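Local atomic coordinates of UDP-glucose 6-dehydrogenase (Pyrobaculum islandicum, PDB entry 3VTF), a protein that probably catalyses the NAD-dependent oxidation of UDP-alpha-D-glucose to UDP-alpha-D-glucuronate, a step in nucleotide-sugar biosynthesis. Residues Ser231-Ala236 and Lys287-Phe292; Leu237-Ala242 and Arg271-Ala276; Leu278-Ser283 and Arg311-Met316; Val404-Ala409 and Val423-Tyr428. All blocks are in the same frame, centred on the assembly; numbering follows the deposited sequence.

Contact 1. Residues Ser231-Ala236 and Lys287-Phe292; sequences SNVFLA and KDTLAF. With UPG (uridine-5'-diphosphate-glucose), chain B.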
# COMPACT_ATOMS: atom_id res chain seq x y z
N SER A 231 3.10 9.36 3.90
CA SER A 231 3.82 8.88 2.75
C SER A 231 4.97 7.95 3.15
O SER A 231 5.15 6.90 2.53
CB SER A 231 4.36 10.03 1.86
OG SER A 231 3.22 10.85 1.50
N ASN A 232 5.85 8.39 4.05
CA ASN A 232 7.03 7.56 4.35
C ASN A 232 6.63 6.25 5.06
O ASN A 232 7.22 5.16 4.77
CB ASN A 232 8.01 8.33 5.30
CG ASN A 232 9.09 9.14 4.50
OD1 ASN A 232 8.85 9.47 3.35
ND2 ASN A 232 10.18 9.54 5.13
N VAL A 233 5.66 6.35 5.97
CA VAL A 233 5.22 5.11 6.65
C VAL A 233 4.49 4.15 5.66
O VAL A 233 4.59 2.93 5.74
CB VAL A 233 4.34 5.42 7.85
CG1 VAL A 233 3.78 4.12 8.47
CG2 VAL A 233 5.25 6.18 8.85
N PHE A 234 3.74 4.72 4.73
CA PHE A 234 3.08 3.83 3.74
C PHE A 234 4.09 3.11 2.84
O PHE A 234 3.92 1.90 2.57
CB PHE A 234 2.04 4.56 2.86
CG PHE A 234 1.30 3.64 1.93
CD1 PHE A 234 0.31 2.79 2.43
CD2 PHE A 234 1.66 3.60 0.60
CE1 PHE A 234 -0.33 1.89 1.56
CE2 PHE A 234 1.04 2.70 -0.28
CZ PHE A 234 0.07 1.87 0.19
N LEU A 235 5.16 3.79 2.44
CA LEU A 235 6.23 3.09 1.69
C LEU A 235 6.88 1.99 2.51
O LEU A 235 7.17 0.88 2.01
CB LEU A 235 7.27 4.07 1.18
CG LEU A 235 6.68 5.06 0.13
CD1 LEU A 235 7.54 6.32 -0.04
CD2 LEU A 235 6.48 4.37 -1.23
N ALA A 236 7.18 2.30 3.77
CA ALA A 236 7.74 1.28 4.67
C ALA A 236 6.77 0.10 4.82
O ALA A 236 7.20 -1.06 4.87
CB ALA A 236 8.07 1.94 6.05
N LYS A 287 13.32 5.57 11.52
CA LYS A 287 13.08 6.53 12.63
C LYS A 287 11.77 7.29 12.41
O LYS A 287 11.05 7.65 13.40
CB LYS A 287 14.31 7.41 12.84
CG LYS A 287 14.71 8.43 11.73
CD LYS A 287 14.00 9.79 11.85
CE LYS A 287 14.57 10.79 10.83
NZ LYS A 287 13.64 11.94 10.77
N ASP A 288 11.37 7.53 11.12
CA ASP A 288 10.03 8.21 10.93
C ASP A 288 8.92 7.31 11.31
O ASP A 288 7.89 7.74 11.77
CB ASP A 288 9.80 8.69 9.46
CG ASP A 288 10.80 9.81 9.08
OD1 ASP A 288 11.26 10.52 9.99
OD2 ASP A 288 11.11 10.02 7.87
N THR A 289 9.06 6.01 11.04
CA THR A 289 8.00 5.09 11.40
C THR A 289 7.85 5.02 12.95
O THR A 289 6.74 5.01 13.47
CB THR A 289 8.26 3.63 10.82
OG1 THR A 289 8.27 3.74 9.36
CG2 THR A 289 7.10 2.68 11.17
N LEU A 290 8.98 4.91 13.61
CA LEU A 290 9.01 4.89 15.08
C LEU A 290 8.44 6.24 15.62
O LEU A 290 7.63 6.25 16.49
CB LEU A 290 10.47 4.72 15.54
CG LEU A 290 10.64 4.62 17.11
CD1 LEU A 290 9.69 3.55 17.60
CD2 LEU A 290 12.11 4.25 17.42
N ALA A 291 8.87 7.37 15.05
CA ALA A 291 8.29 8.69 15.49
C ALA A 291 6.80 8.74 15.30
O ALA A 291 6.04 9.33 16.12
CB ALA A 291 9.02 9.90 14.78
N PHE A 292 6.32 8.15 14.18
CA PHE A 292 4.87 8.17 13.94
C PHE A 292 4.12 7.36 14.95
O PHE A 292 3.06 7.77 15.48
CB PHE A 292 4.61 7.61 12.49
CG PHE A 292 3.23 7.80 12.00
CD1 PHE A 292 2.69 9.10 11.84
CD2 PHE A 292 2.47 6.71 11.56
CE1 PHE A 292 1.40 9.30 11.32
CE2 PHE A 292 1.16 6.88 11.07
CZ PHE A 292 0.63 8.21 10.92
N1 UPG B . 13.86 -0.73 0.13
C2 UPG B . 13.41 -2.08 0.21
N3 UPG B . 12.55 -2.53 -0.71
C4 UPG B . 12.05 -1.67 -1.67
C5 UPG B . 12.45 -0.30 -1.77
C6 UPG B . 13.36 0.15 -0.79
O2 UPG B . 13.84 -2.88 1.11
O4 UPG B . 11.19 -2.13 -2.49
C1C UPG B . 14.80 -0.32 1.20
C2C UPG B . 16.05 0.28 0.60
O2C UPG B . 17.06 -0.70 0.35
C3C UPG B . 16.50 1.27 1.69
C4C UPG B . 15.19 1.74 2.33
O4C UPG B . 14.19 0.82 1.85
O3C UPG B . 17.19 0.54 2.74
C5C UPG B . 14.78 3.17 1.90
O5C UPG B . 15.01 3.29 0.49
PA UPG B . 14.68 4.75 -0.28
O1A UPG B . 13.16 5.09 -0.19
O2A UPG B . 15.46 4.76 -1.62
O3A UPG B . 15.65 5.70 0.59
PB UPG B . 15.48 7.22 1.16
O1B UPG B . 16.56 8.06 0.53
O2B UPG B . 15.62 6.84 2.65
O3B UPG B . 14.10 7.88 0.69
C1' UPG B . 12.94 7.90 1.58
C2' UPG B . 11.72 8.15 0.72
C3' UPG B . 11.78 9.61 0.22
C4' UPG B . 11.86 10.53 1.46
C5' UPG B . 13.23 10.24 2.19
C6' UPG B . 13.50 11.02 3.49
O2' UPG B . 12.02 7.21 -0.39
O3' UPG B . 10.60 9.84 -0.52
O4' UPG B . 11.91 11.89 0.98
O5' UPG B . 13.07 8.86 2.63
O6' UPG B . 12.24 11.33 4.14
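The CG2 methyl of V233 overlaps the facing helix at T289 and F292: it rests 3.9 Å from T289 CA and equally close, 3.9 Å, to F292 CD2. CG1 is the branch that stands anti to the backbone N (chi1 175°), and this leaves CG2 anti to the carbonyl carbon, turned into the notch between T289 and F292. A236 CB adds to the same patch, 3.8 Å from T289 OG1. That hydroxyl is bonded to the F285 carbonyl within its own helix, so what it offers A236 and V233 is contact rather than a polar link.

One residue back on each helix, the character changes. N232 ND2 serves two acceptors, D288 OD2 at 2.9 Å and the glucose oxygen O6' of UPG, also 2.9 Å from ND2. The second bond is much the straighter, 167° at the hydrogen against 140°. The aspartate receives the amide on its anti lone pair, which leaves OD1 to K287 NZ in a salt bridge of 2.9 Å, met on the syn side. With OD1 of N232 also taking a bond from K228, both ends of the amide are held and its flip state is well defined. K287 further reaches the T107 carbonyl, a residue predicted to bind NAD(+), as is K287 itself.

The two helices, 221-251 and 285-298, cross steeply, the axes of the two short segments approaching to 9.2 Å. This is a buried helix pair of the family's central domain whose polar corner forms part of the UDP-glucose site, holding the sugar's 6-hydroxyl, the group the enzyme is expected to oxidise.

Contact 2. Residues Leu237-Ala242 and Arg271-Ala276; sequences LKISFA and RHYFGA. With UPG (uridine-5'-diphosphate-glucose), chain B.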
# COMPACT_ATOMS: atom_id res chain seq x y z
N LEU A 237 5.46 0.41 4.84
CA LEU A 237 4.42 -0.59 4.96
C LEU A 237 4.42 -1.49 3.72
O LEU A 237 4.20 -2.72 3.84
CB LEU A 237 3.03 0.09 5.15
CG LEU A 237 1.73 -0.67 5.07
CD1 LEU A 237 0.47 0.11 5.54
CD2 LEU A 237 1.45 -0.92 3.61
N LYS A 238 4.57 -0.91 2.52
CA LYS A 238 4.64 -1.80 1.32
C LYS A 238 5.76 -2.74 1.43
O LYS A 238 5.58 -3.89 1.00
CB LYS A 238 4.79 -1.02 -0.01
CG LYS A 238 3.70 0.05 -0.16
CD LYS A 238 3.41 0.64 -1.60
CE LYS A 238 3.58 -0.34 -2.78
NZ LYS A 238 3.19 0.30 -4.13
N ILE A 239 6.94 -2.25 1.86
CA ILE A 239 8.12 -3.11 1.99
C ILE A 239 7.84 -4.26 3.02
O ILE A 239 8.13 -5.45 2.76
CB ILE A 239 9.33 -2.28 2.43
CG1 ILE A 239 9.68 -1.25 1.32
CG2 ILE A 239 10.56 -3.14 2.63
CD1 ILE A 239 10.70 -0.22 1.76
N SER A 240 7.30 -3.90 4.18
CA SER A 240 7.05 -4.90 5.24
C SER A 240 5.94 -5.87 4.85
O SER A 240 5.97 -7.07 5.22
CB SER A 240 6.69 -4.16 6.57
OG SER A 240 7.87 -3.64 7.07
N PHE A 241 4.92 -5.35 4.16
CA PHE A 241 3.91 -6.22 3.62
C PHE A 241 4.54 -7.24 2.64
O PHE A 241 4.19 -8.44 2.66
CB PHE A 241 2.76 -5.49 3.01
CG PHE A 241 1.68 -6.38 2.53
CD1 PHE A 241 0.88 -7.05 3.44
CD2 PHE A 241 1.49 -6.62 1.20
CE1 PHE A 241 -0.18 -7.89 3.05
CE2 PHE A 241 0.45 -7.43 0.75
CZ PHE A 241 -0.42 -8.08 1.66
N ALA A 242 5.40 -6.76 1.73
CA ALA A 242 6.07 -7.69 0.76
C ALA A 242 6.88 -8.75 1.56
O ALA A 242 6.96 -9.92 1.14
CB ALA A 242 6.97 -6.93 -0.21
N ARG A 271 3.08 -0.18 -8.51
CA ARG A 271 3.92 -1.43 -8.67
C ARG A 271 5.24 -1.39 -7.91
O ARG A 271 5.88 -2.42 -7.62
CB ARG A 271 4.14 -1.75 -10.16
CG ARG A 271 4.88 -0.66 -10.87
CD ARG A 271 4.63 -0.83 -12.39
NE ARG A 271 5.22 0.33 -13.08
CZ ARG A 271 6.53 0.48 -13.31
NH1 ARG A 271 7.40 -0.46 -12.97
NH2 ARG A 271 6.99 1.59 -13.90
N HIS A 272 5.62 -0.22 -7.44
CA HIS A 272 6.92 -0.10 -6.80
C HIS A 272 6.87 -0.29 -5.28
O HIS A 272 5.82 -0.05 -4.65
CB HIS A 272 7.37 1.35 -7.05
CG HIS A 272 7.34 1.75 -8.50
ND1 HIS A 272 8.23 1.27 -9.39
CD2 HIS A 272 6.53 2.65 -9.20
CE1 HIS A 272 8.01 1.84 -10.60
NE2 HIS A 272 6.98 2.69 -10.47
N TYR A 273 8.04 -0.57 -4.74
CA TYR A 273 8.33 -0.69 -3.27
C TYR A 273 7.76 -1.97 -2.70
O TYR A 273 7.52 -2.05 -1.50
CB TYR A 273 7.92 0.59 -2.45
CG TYR A 273 9.07 1.55 -2.40
CD1 TYR A 273 9.60 1.99 -1.18
CD2 TYR A 273 9.70 1.96 -3.57
CE1 TYR A 273 10.69 2.87 -1.16
CE2 TYR A 273 10.82 2.77 -3.56
CZ TYR A 273 11.29 3.22 -2.36
OH TYR A 273 12.30 4.12 -2.41
N PHE A 274 7.58 -2.99 -3.57
CA PHE A 274 7.32 -4.34 -3.02
C PHE A 274 8.60 -5.18 -3.12
O PHE A 274 8.52 -6.40 -3.27
CB PHE A 274 6.20 -5.04 -3.82
CG PHE A 274 4.84 -4.50 -3.60
CD1 PHE A 274 4.29 -4.40 -2.26
CD2 PHE A 274 4.02 -4.18 -4.66
CE1 PHE A 274 3.03 -3.99 -2.02
CE2 PHE A 274 2.73 -3.75 -4.41
CZ PHE A 274 2.20 -3.69 -3.12
N GLY A 275 9.76 -4.57 -2.91
CA GLY A 275 11.00 -5.32 -2.94
C GLY A 275 11.29 -6.00 -1.61
O GLY A 275 12.00 -5.46 -0.74
N ALA A 276 10.78 -7.23 -1.49
CA ALA A 276 10.96 -8.02 -0.28
C ALA A 276 12.46 -8.23 -0.10
O ALA A 276 13.23 -8.15 -1.05
CB ALA A 276 10.28 -9.37 -0.51
N1 UPG B . 13.86 -0.73 0.13
C2 UPG B . 13.41 -2.08 0.21
N3 UPG B . 12.55 -2.53 -0.71
C4 UPG B . 12.05 -1.67 -1.67
C5 UPG B . 12.45 -0.30 -1.77
C6 UPG B . 13.36 0.15 -0.79
O2 UPG B . 13.84 -2.88 1.11
O4 UPG B . 11.19 -2.13 -2.49
C1C UPG B . 14.80 -0.32 1.20
C2C UPG B . 16.05 0.28 0.60
O2C UPG B . 17.06 -0.70 0.35
C3C UPG B . 16.50 1.27 1.69
C4C UPG B . 15.19 1.74 2.33
O4C UPG B . 14.19 0.82 1.85
O3C UPG B . 17.19 0.54 2.74
C5C UPG B . 14.78 3.17 1.90
O5C UPG B . 15.01 3.29 0.49
PA UPG B . 14.68 4.75 -0.28
O1A UPG B . 13.16 5.09 -0.19
O2A UPG B . 15.46 4.76 -1.62
O3A UPG B . 15.65 5.70 0.59
PB UPG B . 15.48 7.22 1.16
O1B UPG B . 16.56 8.06 0.53
O2B UPG B . 15.62 6.84 2.65
O3B UPG B . 14.10 7.88 0.69
C1' UPG B . 12.94 7.90 1.58
C2' UPG B . 11.72 8.15 0.72
C3' UPG B . 11.78 9.61 0.22
C4' UPG B . 11.86 10.53 1.46
C5' UPG B . 13.23 10.24 2.19
C6' UPG B . 13.50 11.02 3.49
O2' UPG B . 12.02 7.21 -0.39
O3' UPG B . 10.60 9.84 -0.52
O4' UPG B . 11.91 11.89 0.98
O5' UPG B . 13.07 8.86 2.63
O6' UPG B . 12.24 11.33 4.14
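I239 and Y273 meet at CD1 and CD1, 3.8 Å apart, and both press on the uracil of UPG. The isoleucine methyl lies against the flat of the base, 3.6 Å from its N1, while the C5 corner of the base comes in over the face of the Y273 ring. From the far end of that ring, OH donates to phosphate oxygen O1A at 2.6 Å, with O1A in the plane of the ring.

Next along the loop, G275 reads the edge of the base with its backbone alone. Its N donates to O4 at 2.9 Å, and its O accepts from N3 at 3.0 Å along a nearly straight line (171°). G275 is the centre of an inverse gamma turn, which aims both groups at the uracil: the part of the substrate pocket, contributed by the central domain of this UDP-glucose/GDP-mannose dehydrogenase, that pairs with the edge of the base.

Behind this first layer, K238 holds the loop to helix 221-251. A bend at chi3 (34°) lays its CE over the face of F274, 3.8 Å from the ring centroid, in a CH-pi contact, and NZ makes a cation-pi contact over the same face. NZ then donates to H272 O at 2.7 Å, and takes two further carbonyls, those of G270 and of R268 in the second subunit. F274 is also stacked on F260 and meets F234 of the second subunit edge-to-face, while A242 CB lies 3.5 Å from F274 O.

Contact 3. Residues Leu278-Ser283 and Arg311-Met316; sequences LGFGGS and RVNEYM. With UPG (uridine-5'-diphosphate-glucose), chain B.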
# COMPACT_ATOMS: atom_id res chain seq x y z
N LEU A 278 15.82 -7.81 3.08
CA LEU A 278 16.27 -7.56 4.45
C LEU A 278 15.57 -6.43 5.16
O LEU A 278 15.77 -6.24 6.37
CB LEU A 278 17.77 -7.24 4.46
CG LEU A 278 18.75 -8.36 4.21
CD1 LEU A 278 20.14 -7.73 4.47
CD2 LEU A 278 18.51 -9.36 5.32
N GLY A 279 14.76 -5.68 4.42
CA GLY A 279 13.94 -4.58 5.00
C GLY A 279 14.51 -3.22 4.70
O GLY A 279 15.51 -3.11 3.94
N PHE A 280 13.98 -2.18 5.35
CA PHE A 280 14.48 -0.80 5.00
C PHE A 280 15.46 -0.32 6.04
O PHE A 280 15.26 -0.56 7.26
CB PHE A 280 13.28 0.17 4.85
CG PHE A 280 12.21 0.00 5.96
CD1 PHE A 280 12.32 0.72 7.16
CD2 PHE A 280 11.11 -0.83 5.80
CE1 PHE A 280 11.42 0.61 8.18
CE2 PHE A 280 10.16 -0.97 6.82
CZ PHE A 280 10.32 -0.25 8.05
N GLY A 281 16.53 0.38 5.59
CA GLY A 281 17.42 1.04 6.50
C GLY A 281 17.45 2.54 6.12
O GLY A 281 16.45 3.09 5.58
N GLY A 282 18.58 3.19 6.37
CA GLY A 282 18.71 4.64 6.05
C GLY A 282 18.23 5.46 7.25
O GLY A 282 17.66 4.93 8.23
N SER A 283 18.44 6.76 7.17
CA SER A 283 18.14 7.65 8.29
C SER A 283 16.73 8.13 8.27
O SER A 283 16.41 8.96 9.12
CB SER A 283 19.06 8.88 8.35
OG SER A 283 18.94 9.61 7.13
N ARG A 311 7.75 -4.25 13.41
CA ARG A 311 8.05 -5.63 13.89
C ARG A 311 8.63 -6.51 12.75
O ARG A 311 9.63 -7.24 12.91
CB ARG A 311 6.78 -6.22 14.40
CG ARG A 311 6.82 -7.69 14.75
CD ARG A 311 5.45 -8.26 15.18
NE ARG A 311 5.51 -9.72 15.13
CZ ARG A 311 5.73 -10.46 16.22
NH1 ARG A 311 5.88 -9.82 17.37
NH2 ARG A 311 5.81 -11.80 16.17
N VAL A 312 7.99 -6.47 11.59
CA VAL A 312 8.50 -7.25 10.43
C VAL A 312 9.87 -6.77 10.06
O VAL A 312 10.77 -7.56 9.88
CB VAL A 312 7.51 -7.11 9.26
CG1 VAL A 312 8.12 -7.66 7.94
CG2 VAL A 312 6.24 -7.85 9.63
N ASN A 313 10.08 -5.43 10.02
CA ASN A 313 11.37 -4.92 9.60
C ASN A 313 12.47 -5.36 10.52
O ASN A 313 13.61 -5.66 10.08
CB ASN A 313 11.31 -3.39 9.51
CG ASN A 313 12.44 -2.80 8.70
OD1 ASN A 313 13.27 -2.00 9.18
ND2 ASN A 313 12.46 -3.17 7.46
N GLU A 314 12.18 -5.37 11.83
CA GLU A 314 13.26 -5.69 12.76
C GLU A 314 13.59 -7.19 12.70
O GLU A 314 14.67 -7.60 13.03
CB GLU A 314 12.77 -5.32 14.18
CG GLU A 314 12.90 -3.80 14.41
CD GLU A 314 12.07 -3.30 15.62
OE1 GLU A 314 11.24 -4.08 16.16
OE2 GLU A 314 12.20 -2.13 16.02
N TYR A 315 12.60 -7.98 12.30
CA TYR A 315 12.75 -9.44 12.19
C TYR A 315 13.63 -9.89 11.03
O TYR A 315 14.43 -10.87 11.19
CB TYR A 315 11.36 -10.07 12.03
CG TYR A 315 11.37 -11.59 11.84
CD1 TYR A 315 11.69 -12.42 12.93
CD2 TYR A 315 10.98 -12.20 10.60
CE1 TYR A 315 11.66 -13.81 12.81
CE2 TYR A 315 10.93 -13.60 10.45
CZ TYR A 315 11.25 -14.40 11.59
OH TYR A 315 11.20 -15.78 11.53
N MET A 316 13.52 -9.22 9.87
CA MET A 316 14.16 -9.73 8.66
C MET A 316 15.68 -9.99 8.80
O MET A 316 16.14 -11.07 8.34
CB MET A 316 13.87 -8.82 7.42
CG MET A 316 12.36 -8.78 7.08
SD MET A 316 11.41 -10.27 7.08
CE MET A 316 11.85 -11.09 5.54
N1 UPG B . 13.86 -0.73 0.13
C2 UPG B . 13.41 -2.08 0.21
N3 UPG B . 12.55 -2.53 -0.71
C4 UPG B . 12.05 -1.67 -1.67
C5 UPG B . 12.45 -0.30 -1.77
C6 UPG B . 13.36 0.15 -0.79
O2 UPG B . 13.84 -2.88 1.11
O4 UPG B . 11.19 -2.13 -2.49
C1C UPG B . 14.80 -0.32 1.20
C2C UPG B . 16.05 0.28 0.60
O2C UPG B . 17.06 -0.70 0.35
C3C UPG B . 16.50 1.27 1.69
C4C UPG B . 15.19 1.74 2.33
O4C UPG B . 14.19 0.82 1.85
O3C UPG B . 17.19 0.54 2.74
C5C UPG B . 14.78 3.17 1.90
O5C UPG B . 15.01 3.29 0.49
PA UPG B . 14.68 4.75 -0.28
O1A UPG B . 13.16 5.09 -0.19
O2A UPG B . 15.46 4.76 -1.62
O3A UPG B . 15.65 5.70 0.59
PB UPG B . 15.48 7.22 1.16
O1B UPG B . 16.56 8.06 0.53
O2B UPG B . 15.62 6.84 2.65
O3B UPG B . 14.10 7.88 0.69
C1' UPG B . 12.94 7.90 1.58
C2' UPG B . 11.72 8.15 0.72
C3' UPG B . 11.78 9.61 0.22
C4' UPG B . 11.86 10.53 1.46
C5' UPG B . 13.23 10.24 2.19
C6' UPG B . 13.50 11.02 3.49
O2' UPG B . 12.02 7.21 -0.39
O3' UPG B . 10.60 9.84 -0.52
O4' UPG B . 11.91 11.89 0.98
O5' UPG B . 13.07 8.86 2.63
O6' UPG B . 12.24 11.33 4.14
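From the loop that F280 and L278 press against helix 304-328, the backbone N of G281 donates to the ribose oxygen O3C of UPG, 2.9 Å away and almost perfectly straight at 176°. This is the glycine-rich loop of the family's central domain, running on to C284, the predicted nucleophile, and helix 304-328 backs it from the side remote from the substrate.

The main cross-contact is a stack. The N313 amide lies flat against one face of the F280 ring, the two planes 9° apart, with N313 CG 3.4 Å from F280 CZ. N313 keeps CG anti to its own backbone N, which sends the amide out from the helix, past G279 and onto one face of the ring. F280 pays for its place: CG sits in the crowded position between the backbone N and the carbonyl carbon, at a chi1 of 43°. In return the ring turns back to the helices, where it also packs on A236 and S240, and CB is left facing the ligand, 3.2 Å from the ribose ring oxygen O4C.

G279 has no side chain, so the amide of N313 can come right up to its main chain, and its positive phi belongs to a conformation that suits glycine. Its carbonyl is bonded to R427, joining the loop to the C-terminal domain; L278 adds backbone bonding to G426 and side-chain contact with A407.

A turn further along the helix from N313, M316 touches the loop at L278 with its first side-chain carbon: M316 CB lies 3.4 Å from L278 O, while the bent thioether chain leads away from the loop.

Contact 4. Residues Val404-Ala409 and Val423-Tyr428; sequences VIIATA and VVDGRY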
# COMPACT_ATOMS: atom_id res chain seq x y z
N VAL A 404 27.64 -16.48 2.75
CA VAL A 404 27.58 -15.06 2.49
C VAL A 404 26.09 -14.57 2.58
O VAL A 404 25.14 -15.28 2.27
CB VAL A 404 28.27 -14.69 1.13
CG1 VAL A 404 27.41 -15.15 -0.03
CG2 VAL A 404 28.41 -13.20 0.96
N ILE A 405 25.93 -13.33 3.00
CA ILE A 405 24.60 -12.71 3.00
C ILE A 405 24.74 -11.49 2.15
O ILE A 405 25.66 -10.66 2.41
CB ILE A 405 24.16 -12.29 4.45
CG1 ILE A 405 23.87 -13.53 5.29
CG2 ILE A 405 22.92 -11.40 4.37
CD1 ILE A 405 23.69 -13.33 6.83
N ILE A 406 23.88 -11.40 1.15
CA ILE A 406 23.84 -10.28 0.23
C ILE A 406 22.89 -9.24 0.84
O ILE A 406 21.71 -9.53 0.97
CB ILE A 406 23.30 -10.71 -1.14
CG1 ILE A 406 24.17 -11.88 -1.76
CG2 ILE A 406 23.23 -9.48 -2.10
CD1 ILE A 406 23.61 -12.30 -3.16
N ALA A 407 23.41 -8.06 1.19
CA ALA A 407 22.62 -7.07 1.94
C ALA A 407 22.34 -5.78 1.17
O ALA A 407 21.44 -5.03 1.54
CB ALA A 407 23.32 -6.78 3.32
N THR A 408 23.03 -5.54 0.04
CA THR A 408 22.69 -4.41 -0.82
C THR A 408 22.95 -4.85 -2.28
O THR A 408 23.97 -5.42 -2.56
CB THR A 408 23.66 -3.24 -0.58
OG1 THR A 408 23.77 -2.97 0.82
CG2 THR A 408 23.21 -1.94 -1.32
N ALA A 409 21.97 -4.71 -3.13
CA ALA A 409 22.08 -5.23 -4.51
C ALA A 409 22.87 -4.22 -5.35
O ALA A 409 22.31 -3.58 -6.20
CB ALA A 409 20.69 -5.42 -5.10
N VAL A 423 24.59 -19.07 0.10
CA VAL A 423 24.24 -17.69 -0.04
C VAL A 423 22.85 -17.55 0.58
O VAL A 423 21.90 -18.27 0.20
CB VAL A 423 24.14 -17.30 -1.51
CG1 VAL A 423 23.63 -15.86 -1.71
CG2 VAL A 423 25.49 -17.49 -2.20
N VAL A 424 22.73 -16.55 1.45
CA VAL A 424 21.41 -16.08 1.96
C VAL A 424 21.25 -14.74 1.25
O VAL A 424 22.04 -13.80 1.49
CB VAL A 424 21.44 -15.94 3.49
CG1 VAL A 424 20.22 -15.19 3.99
CG2 VAL A 424 21.50 -17.35 4.17
N ASP A 425 20.31 -14.69 0.33
CA ASP A 425 20.14 -13.51 -0.52
C ASP A 425 19.12 -12.55 0.10
O ASP A 425 17.88 -12.87 0.23
CB ASP A 425 19.59 -13.97 -1.87
CG ASP A 425 19.48 -12.87 -2.87
OD1 ASP A 425 19.77 -11.70 -2.53
OD2 ASP A 425 19.08 -13.15 -4.03
N GLY A 426 19.60 -11.37 0.50
CA GLY A 426 18.66 -10.43 1.18
C GLY A 426 18.06 -9.42 0.30
O GLY A 426 17.30 -8.59 0.79
N ARG A 427 18.50 -9.39 -0.96
CA ARG A 427 18.09 -8.38 -1.93
C ARG A 427 17.64 -8.83 -3.33
O ARG A 427 17.42 -7.98 -4.16
CB ARG A 427 19.17 -7.30 -2.07
CG ARG A 427 19.49 -6.59 -0.78
CD ARG A 427 18.36 -5.69 -0.34
NE ARG A 427 18.69 -4.99 0.89
CZ ARG A 427 17.81 -4.44 1.70
NH1 ARG A 427 16.53 -4.50 1.44
NH2 ARG A 427 18.22 -3.82 2.79
N TYR A 428 17.48 -10.13 -3.56
CA TYR A 428 17.12 -10.65 -4.88
C TYR A 428 18.13 -10.42 -5.99
O TYR A 428 17.98 -9.51 -6.78
CB TYR A 428 15.75 -10.16 -5.33
CG TYR A 428 15.04 -11.08 -6.27
CD1 TYR A 428 14.32 -12.15 -5.80
CD2 TYR A 428 15.07 -10.87 -7.63
CE1 TYR A 428 13.65 -13.00 -6.65
CE2 TYR A 428 14.41 -11.72 -8.49
CZ TYR A 428 13.71 -12.79 -7.99
OH TYR A 428 13.03 -13.63 -8.83
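Strands 404-406 and 423-425 run parallel, 17° apart, with V404, I405 and I406 opposite V423, V424 and D425. V424 supplies both its N and its O: N donates to V404 O at 2.8 Å, and its O accepts from I406 N at 3.0 Å. G426 N, bonded to I406 O at 2.8 Å, carries the pairing just beyond the strands.

On the face that holds V404, I406 and V423, V404 CG1 and V423 CG2 lie alongside each other, 3.7 Å apart, and I406 CD1 reaches V423 CG1 at 3.8 Å. The other face has I405 beside V424, against helix 304-328. These are neighbouring inner strands of the six-stranded parallel sheet with order 321456, the Rossmann-like arrangement of the UDP-binding domain.

At the end of its strand, D425 takes R427 N on OD1, an Asx turn that bends the chain; its OD2 is bonded to Y438 and V429. The turn brings R427 back across the 407-409 loop. A chain bent at chi2 (-70°) lets its NE reach A407 O at 2.8 Å. A407 O lies in the plane of the guanidinium, yet the donor stands 49° above the plane of the carbonyl, so the bond comes in over the peptide rather than on a lone pair. R427 NH2 is bonded to G279 O, and NH1 lies beside the uracil O2 of the bound UPG.

With NE and NH2 each tied to a main-chain carbonyl, the guanidinium has little freedom to rotate, and its positive charge would be presented in a fixed orientation beside the bound nucleotide.

How the contacts relate
Helix 221-251 supplies the first segments of contacts 1 and 2, end to end. The chain then passes through helix 256-264 to 271-276, where contact 2 closes its loop inside the larger one that contact 1 closes at 287-292. Contact 3 opens at 278-283, before that closure, and ends at 311-316, after it, so it crosses contact 1. Together these three bind helices 221-251, 285-298 and 304-328 and the long loop between 264 and 285 into one central domain round UPG. Contact 4 follows in series, inside the C-terminal sheet, and meets contact 3 through G426 and R427, joining the two domains beside the ligand.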